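Local coordinates for protein laccase (Botrytis aclada, PDB 3SQR) that oxidises phenolic compounds with molecular oxygen as a secreted multicopper oxidase, reducing the oxygen to water and probably contributing to lignin breakdown, at residues N115-G127 / Y136-P149. Residues are numbered along the deposited sequence; the frame is centred on the assembly and turned at random.
With CU (copper (II) ion), chain F; NAG (2-acetamido-2-deoxy-beta-D-glucopyranose), chain H; NAG (2-acetamido-2-deoxy-beta-D-glucopyranose), chain B.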
loop_
_atom_site.group_PDB
_atom_site.type_symbol
_atom_site.label_atom_id
_atom_site.label_comp_id
_atom_site.label_asym_id
_atom_site.label_seq_id
_atom_site.Cartn_x
_atom_site.Cartn_y
_atom_site.Cartn_z
ATOM N N ASN A 115 6.003 6.402 -20.407
ATOM C CA ASN A 115 6.741 5.866 -21.553
ATOM C C ASN A 115 6.451 4.409 -21.897
ATOM O O ASN A 115 7.259 3.745 -22.574
ATOM C CB ASN A 115 8.231 6.135 -21.387
ATOM C CG ASN A 115 8.553 7.586 -21.538
ATOM O OD1 ASN A 115 8.132 8.248 -22.529
ATOM N ND2 ASN A 115 9.233 8.146 -20.520
ATOM N N LEU A 116 5.301 3.905 -21.448
ATOM C CA LEU A 116 4.783 2.654 -21.916
ATOM C C LEU A 116 4.107 2.972 -23.252
ATOM O O LEU A 116 3.674 4.114 -23.464
ATOM C CB LEU A 116 3.739 2.095 -20.961
ATOM C CG LEU A 116 4.289 1.849 -19.542
ATOM C CD1 LEU A 116 3.007 1.506 -18.710
ATOM C CD2 LEU A 116 5.393 0.785 -19.501
ATOM N N GLU A 117 4.064 1.979 -24.125
ATOM C CA GLU A 117 3.374 2.165 -25.391
ATOM C C GLU A 117 1.891 1.793 -25.352
ATOM O O GLU A 117 1.097 2.401 -26.065
ATOM C CB GLU A 117 4.067 1.323 -26.467
ATOM C CG GLU A 117 5.413 1.882 -26.894
ATOM C CD GLU A 117 5.712 1.569 -28.352
ATOM O OE1 GLU A 117 5.558 0.380 -28.768
ATOM O OE2 GLU A 117 6.048 2.537 -29.085
ATOM N N HIS A 118 1.525 0.806 -24.536
ATOM C CA HIS A 118 0.216 0.116 -24.662
ATOM C C HIS A 118 -0.654 0.121 -23.392
ATOM O O HIS A 118 -1.601 -0.650 -23.299
ATOM C CB HIS A 118 0.434 -1.331 -25.156
ATOM C CG HIS A 118 1.152 -1.412 -26.466
ATOM N ND1 HIS A 118 0.778 -0.667 -27.564
ATOM C CD2 HIS A 118 2.235 -2.126 -26.846
ATOM C CE1 HIS A 118 1.607 -0.921 -28.568
ATOM N NE2 HIS A 118 2.497 -1.806 -28.162
ATOM N N ASN A 119 -0.275 0.917 -22.382
ATOM C CA ASN A 119 -1.124 1.142 -21.206
ATOM C C ASN A 119 -1.112 2.626 -20.894
ATOM O O ASN A 119 -0.055 3.274 -21.019
ATOM C CB ASN A 119 -0.578 0.482 -19.899
ATOM C CG ASN A 119 -0.699 -0.995 -19.802
ATOM O OD1 ASN A 119 -0.161 -1.549 -18.879
ATOM N ND2 ASN A 119 -1.405 -1.664 -20.716
ATOM N N GLY A 120 -2.237 3.159 -20.438
ATOM C CA GLY A 120 -2.247 4.347 -19.606
ATOM C C GLY A 120 -1.487 4.011 -18.307
ATOM O O GLY A 120 -1.139 2.889 -18.063
ATOM N N THR A 121 -1.357 5.011 -17.459
ATOM C CA THR A 121 -0.848 4.761 -16.112
ATOM C C THR A 121 -1.355 5.900 -15.220
ATOM O O THR A 121 -1.828 6.909 -15.653
ATOM C CB THR A 121 0.655 4.630 -16.096
ATOM O OG1 THR A 121 1.068 4.012 -14.842
ATOM C CG2 THR A 121 1.362 6.002 -16.251
ATOM N N SER A 122 -1.162 5.764 -13.921
ATOM C CA SER A 122 -1.701 6.705 -12.982
ATOM C C SER A 122 -1.040 6.332 -11.687
ATOM O O SER A 122 -1.150 5.180 -11.304
ATOM C CB SER A 122 -3.182 6.456 -12.793
ATOM O OG SER A 122 -3.685 7.494 -12.005
ATOM N N ILE A 123 -0.395 7.281 -11.027
ATOM C CA ILE A 123 0.474 6.950 -9.895
ATOM C C ILE A 123 -0.127 7.470 -8.637
ATOM O O ILE A 123 -0.391 8.674 -8.525
ATOM C CB ILE A 123 1.860 7.550 -10.059
ATOM C CG1 ILE A 123 2.429 7.222 -11.419
ATOM C CG2 ILE A 123 2.843 7.062 -8.891
ATOM C CD1 ILE A 123 2.426 5.794 -11.878
ATOM N N HIS A 124 -0.299 6.553 -7.681
ATOM C CA HIS A 124 -0.835 6.818 -6.376
ATOM C C HIS A 124 0.311 6.830 -5.312
ATOM O O HIS A 124 1.240 6.083 -5.348
ATOM C CB HIS A 124 -1.891 5.784 -6.013
ATOM C CG HIS A 124 -2.330 5.840 -4.590
ATOM N ND1 HIS A 124 -3.018 6.921 -4.072
ATOM C CD2 HIS A 124 -2.258 4.921 -3.594
ATOM C CE1 HIS A 124 -3.252 6.704 -2.783
ATOM N NE2 HIS A 124 -2.829 5.487 -2.476
ATOM N N TRP A 125 0.147 7.731 -4.379
ATOM C CA TRP A 125 1.137 7.994 -3.303
ATOM C C TRP A 125 0.459 7.417 -2.074
ATOM O O TRP A 125 -0.480 8.005 -1.517
ATOM C CB TRP A 125 1.432 9.509 -3.249
ATOM C CG TRP A 125 1.497 10.072 -4.636
ATOM C CD1 TRP A 125 0.453 10.648 -5.355
ATOM C CD2 TRP A 125 2.600 10.015 -5.529
ATOM N NE1 TRP A 125 0.877 10.925 -6.607
ATOM C CE2 TRP A 125 2.162 10.503 -6.763
ATOM C CE3 TRP A 125 3.911 9.486 -5.435
ATOM C CZ2 TRP A 125 2.950 10.514 -7.865
ATOM C CZ3 TRP A 125 4.712 9.490 -6.550
ATOM C CH2 TRP A 125 4.242 10.027 -7.768
ATOM N N HIS A 126 0.868 6.188 -1.718
ATOM C CA HIS A 126 0.081 5.400 -0.815
ATOM C C HIS A 126 0.003 6.023 0.569
ATOM O O HIS A 126 0.977 6.253 1.242
ATOM C CB HIS A 126 0.502 3.922 -0.828
ATOM C CG HIS A 126 -0.374 3.089 0.011
ATOM N ND1 HIS A 126 -1.067 2.021 -0.473
ATOM C CD2 HIS A 126 -0.619 3.134 1.342
ATOM C CE1 HIS A 126 -1.730 1.454 0.511
ATOM N NE2 HIS A 126 -1.510 2.135 1.621
ATOM N N GLY A 127 -1.226 6.172 1.040
ATOM C CA GLY A 127 -1.496 6.653 2.363
ATOM C C GLY A 127 -1.347 8.158 2.499
ATOM O O GLY A 127 -1.566 8.696 3.583
ATOM N N TYR A 136 -4.406 14.730 -7.374
ATOM C CA TYR A 136 -3.115 14.147 -7.500
ATOM C C TYR A 136 -3.020 12.841 -6.686
ATOM O O TYR A 136 -1.926 12.286 -6.532
ATOM C CB TYR A 136 -2.045 15.146 -7.096
ATOM C CG TYR A 136 -2.026 16.345 -8.051
ATOM C CD1 TYR A 136 -1.880 16.132 -9.428
ATOM C CD2 TYR A 136 -2.245 17.620 -7.585
ATOM C CE1 TYR A 136 -1.882 17.169 -10.308
ATOM C CE2 TYR A 136 -2.224 18.701 -8.462
ATOM C CZ TYR A 136 -2.083 18.453 -9.820
ATOM O OH TYR A 136 -2.096 19.508 -10.737
ATOM N N ASP A 137 -4.169 12.316 -6.269
ATOM C CA ASP A 137 -4.207 11.025 -5.605
ATOM C C ASP A 137 -3.825 9.833 -6.481
ATOM O O ASP A 137 -3.430 8.771 -5.989
ATOM C CB ASP A 137 -5.558 10.813 -4.942
ATOM C CG ASP A 137 -5.581 9.682 -3.981
ATOM O OD1 ASP A 137 -4.624 9.585 -3.134
ATOM O OD2 ASP A 137 -6.549 8.905 -4.004
ATOM N N GLY A 138 -3.961 10.003 -7.787
ATOM C CA GLY A 138 -3.507 9.023 -8.765
ATOM C C GLY A 138 -4.365 7.810 -8.951
ATOM O O GLY A 138 -3.881 6.810 -9.444
ATOM N N VAL A 139 -5.703 7.925 -8.753
ATOM C CA VAL A 139 -6.567 6.810 -8.976
ATOM C C VAL A 139 -7.248 7.048 -10.328
ATOM O O VAL A 139 -8.098 7.923 -10.366
ATOM C CB VAL A 139 -7.635 6.647 -7.964
ATOM C CG1 VAL A 139 -8.496 5.422 -8.220
ATOM C CG2 VAL A 139 -6.919 6.488 -6.510
ATOM N N PRO A 140 -6.929 6.242 -11.305
ATOM C CA PRO A 140 -7.551 6.451 -12.621
ATOM C C PRO A 140 -9.001 6.054 -12.544
ATOM O O PRO A 140 -9.339 5.026 -11.934
ATOM C CB PRO A 140 -6.733 5.528 -13.527
ATOM C CG PRO A 140 -6.319 4.408 -12.651
ATOM C CD PRO A 140 -6.183 4.977 -11.263
ATOM N N GLY A 141 -9.874 6.857 -13.169
ATOM C CA GLY A 141 -11.279 6.619 -12.998
ATOM C C GLY A 141 -11.908 7.270 -11.804
ATOM O O GLY A 141 -13.142 7.295 -11.671
ATOM N N VAL A 142 -11.093 7.703 -10.833
ATOM C CA VAL A 142 -11.631 8.418 -9.685
ATOM C C VAL A 142 -11.097 9.842 -9.603
ATOM O O VAL A 142 -11.875 10.822 -9.573
ATOM C CB VAL A 142 -11.332 7.670 -8.373
ATOM C CG1 VAL A 142 -11.784 8.551 -7.137
ATOM C CG2 VAL A 142 -11.901 6.201 -8.373
ATOM N N THR A 143 -9.759 10.014 -9.540
ATOM C CA THR A 143 -9.165 11.368 -9.365
ATOM C C THR A 143 -8.495 11.935 -10.602
ATOM O O THR A 143 -8.062 13.093 -10.642
ATOM C CB THR A 143 -8.165 11.381 -8.204
ATOM O OG1 THR A 143 -7.091 10.533 -8.540
ATOM C CG2 THR A 143 -8.816 10.909 -6.914
ATOM N N GLN A 144 -8.424 11.120 -11.635
ATOM C CA GLN A 144 -7.869 11.505 -12.919
ATOM C C GLN A 144 -8.247 10.527 -14.009
ATOM O O GLN A 144 -8.603 9.378 -13.762
ATOM C CB GLN A 144 -6.343 11.524 -12.904
ATOM C CG GLN A 144 -5.680 10.218 -12.612
ATOM C CD GLN A 144 -4.168 10.331 -12.693
ATOM O OE1 GLN A 144 -3.510 10.595 -11.670
ATOM N NE2 GLN A 144 -3.615 10.193 -13.885
ATOM N N CYS A 145 -8.084 10.968 -15.244
ATOM C CA CYS A 145 -7.994 10.083 -16.360
ATOM C C CYS A 145 -6.561 9.506 -16.318
ATOM O O CYS A 145 -5.646 10.165 -15.813
ATOM C CB CYS A 145 -8.159 10.805 -17.696
ATOM S SG CYS A 145 -9.869 11.450 -17.927
ATOM N N PRO A 146 -6.385 8.355 -16.942
ATOM C CA PRO A 146 -5.067 7.838 -17.088
ATOM C C PRO A 146 -4.181 8.776 -17.878
ATOM O O PRO A 146 -4.627 9.545 -18.748
ATOM C CB PRO A 146 -5.270 6.507 -17.771
ATOM C CG PRO A 146 -6.706 6.156 -17.502
ATOM C CD PRO A 146 -7.372 7.433 -17.522
ATOM N N ILE A 147 -2.900 8.716 -17.561
ATOM C CA ILE A 147 -1.864 9.389 -18.342
ATOM C C ILE A 147 -1.611 8.557 -19.607
ATOM O O ILE A 147 -1.209 7.365 -19.555
ATOM C CB ILE A 147 -0.513 9.480 -17.589
ATOM C CG1 ILE A 147 -0.725 10.120 -16.210
ATOM C CG2 ILE A 147 0.514 10.304 -18.429
ATOM C CD1 ILE A 147 0.514 9.965 -15.206
ATOM N N ALA A 148 -1.892 9.138 -20.765
ATOM C CA ALA A 148 -1.715 8.389 -21.967
ATOM C C ALA A 148 -0.224 8.151 -22.264
ATOM O O ALA A 148 0.595 8.949 -21.860
ATOM C CB ALA A 148 -2.370 9.177 -23.169
ATOM N N PRO A 149 0.105 7.095 -23.007
ATOM C CA PRO A 149 1.442 6.893 -23.538
ATOM C C PRO A 149 1.994 8.161 -24.150
ATOM O O PRO A 149 1.329 8.867 -24.969
ATOM C CB PRO A 149 1.250 5.760 -24.549
ATOM C CG PRO A 149 0.247 4.914 -23.916
ATOM C CD PRO A 149 -0.739 5.955 -23.359
HETATM CU CU CU F . -1.402 1.226 -2.251
HETATM C C1 NAG H . 5.941 -3.600 -23.152
HETATM C C2 NAG H . 4.615 -3.416 -23.832
HETATM C C3 NAG H . 4.156 -4.742 -24.390
HETATM C C4 NAG H . 5.196 -5.363 -25.320
HETATM C C5 NAG H . 6.500 -5.411 -24.545
HETATM C C6 NAG H . 7.603 -5.996 -25.435
HETATM C C7 NAG H . 3.168 -1.888 -22.654
HETATM C C8 NAG H . 2.197 -1.779 -21.525
HETATM N N2 NAG H . 3.642 -3.063 -22.821
HETATM O O3 NAG H . 2.928 -4.542 -25.028
HETATM O O4 NAG H . 4.788 -6.688 -25.626
HETATM O O5 NAG H . 6.838 -4.085 -24.156
HETATM O O6 NAG H . 7.823 -5.090 -26.495
HETATM O O7 NAG H . 3.467 -0.921 -23.329
HETATM C C1 NAG B . -1.533 -3.080 -20.650
HETATM C C2 NAG B . -2.807 -3.765 -21.074
HETATM C C3 NAG B . -2.846 -5.283 -21.005
HETATM C C4 NAG B . -1.652 -5.792 -21.770
HETATM C C5 NAG B . -0.370 -5.059 -21.310
HETATM C C6 NAG B . 0.819 -5.332 -22.212
HETATM C C7 NAG B . -4.527 -2.009 -20.786
HETATM C C8 NAG B . -5.748 -1.678 -19.967
HETATM N N2 NAG B . -3.976 -3.189 -20.453
HETATM O O3 NAG B . -4.092 -5.709 -21.532
HETATM O O4 NAG B . -1.423 -7.153 -21.562
HETATM O O5 NAG B . -0.487 -3.662 -21.349
HETATM O O6 NAG B . 2.000 -5.113 -21.477
HETATM O O7 NAG B . -4.150 -1.243 -21.668
HETATM O O HOH W 1 -1.978 9.723 -3.066
#
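His124 meets the 136-149 loop through its ring edge: ND1 gives its hydrogen to the backbone carbonyl O of Asp137, 2.7 Å away. The bond lies in both the ring plane and the carbonyl plane, which restrains the rotation of the imidazole. With CG anti to the backbone N (chi1 170°), the ring runs alongside the Asp137 side chain, its plane nearly perpendicular (87°) to the carboxylate. A water donates to OD1 of Asp137 and to Trp125 O, while OD2 turns to His468.

Next along the loop, Gly138 presses its CA to 3.1 Å from Ile123 O in a CA-H...O contact. Glycine fits here because a CB would run into that carbonyl, and the positive phi also favours it. Its own O accepts a hydrogen bond from Ser122 OG at 2.7 Å, the hydroxyl standing well above the carbonyl plane. The small serine fits between the Pro140 ring, whose CD is 3.6 Å from OG, and the extended Gln144 side chain. Gln144 is held at both ends of its amide: NE2 donates to Cys145 O, and OE1 bonds to Tyr155.

Further out, Ile147 N donates to Thr121 O (2.8 Å), and the two side chains lie side by side through CG2 of the threonine. Pro149 sets CB against Leu116 O and CG among the carbonyls of Glu117 and Asn119, 3.3 Å from Asn119 O; Asn119 carries an N-linked glycan.

His124 is the likely type 2 copper ligand, and His126 ND1 binds a copper together with His168 and His527, consistent with the type 3 pair. The His-X-His motif of His124 and His126, whose first histidine is held by this loop, is characteristic of the trinuclear copper cluster of laccases.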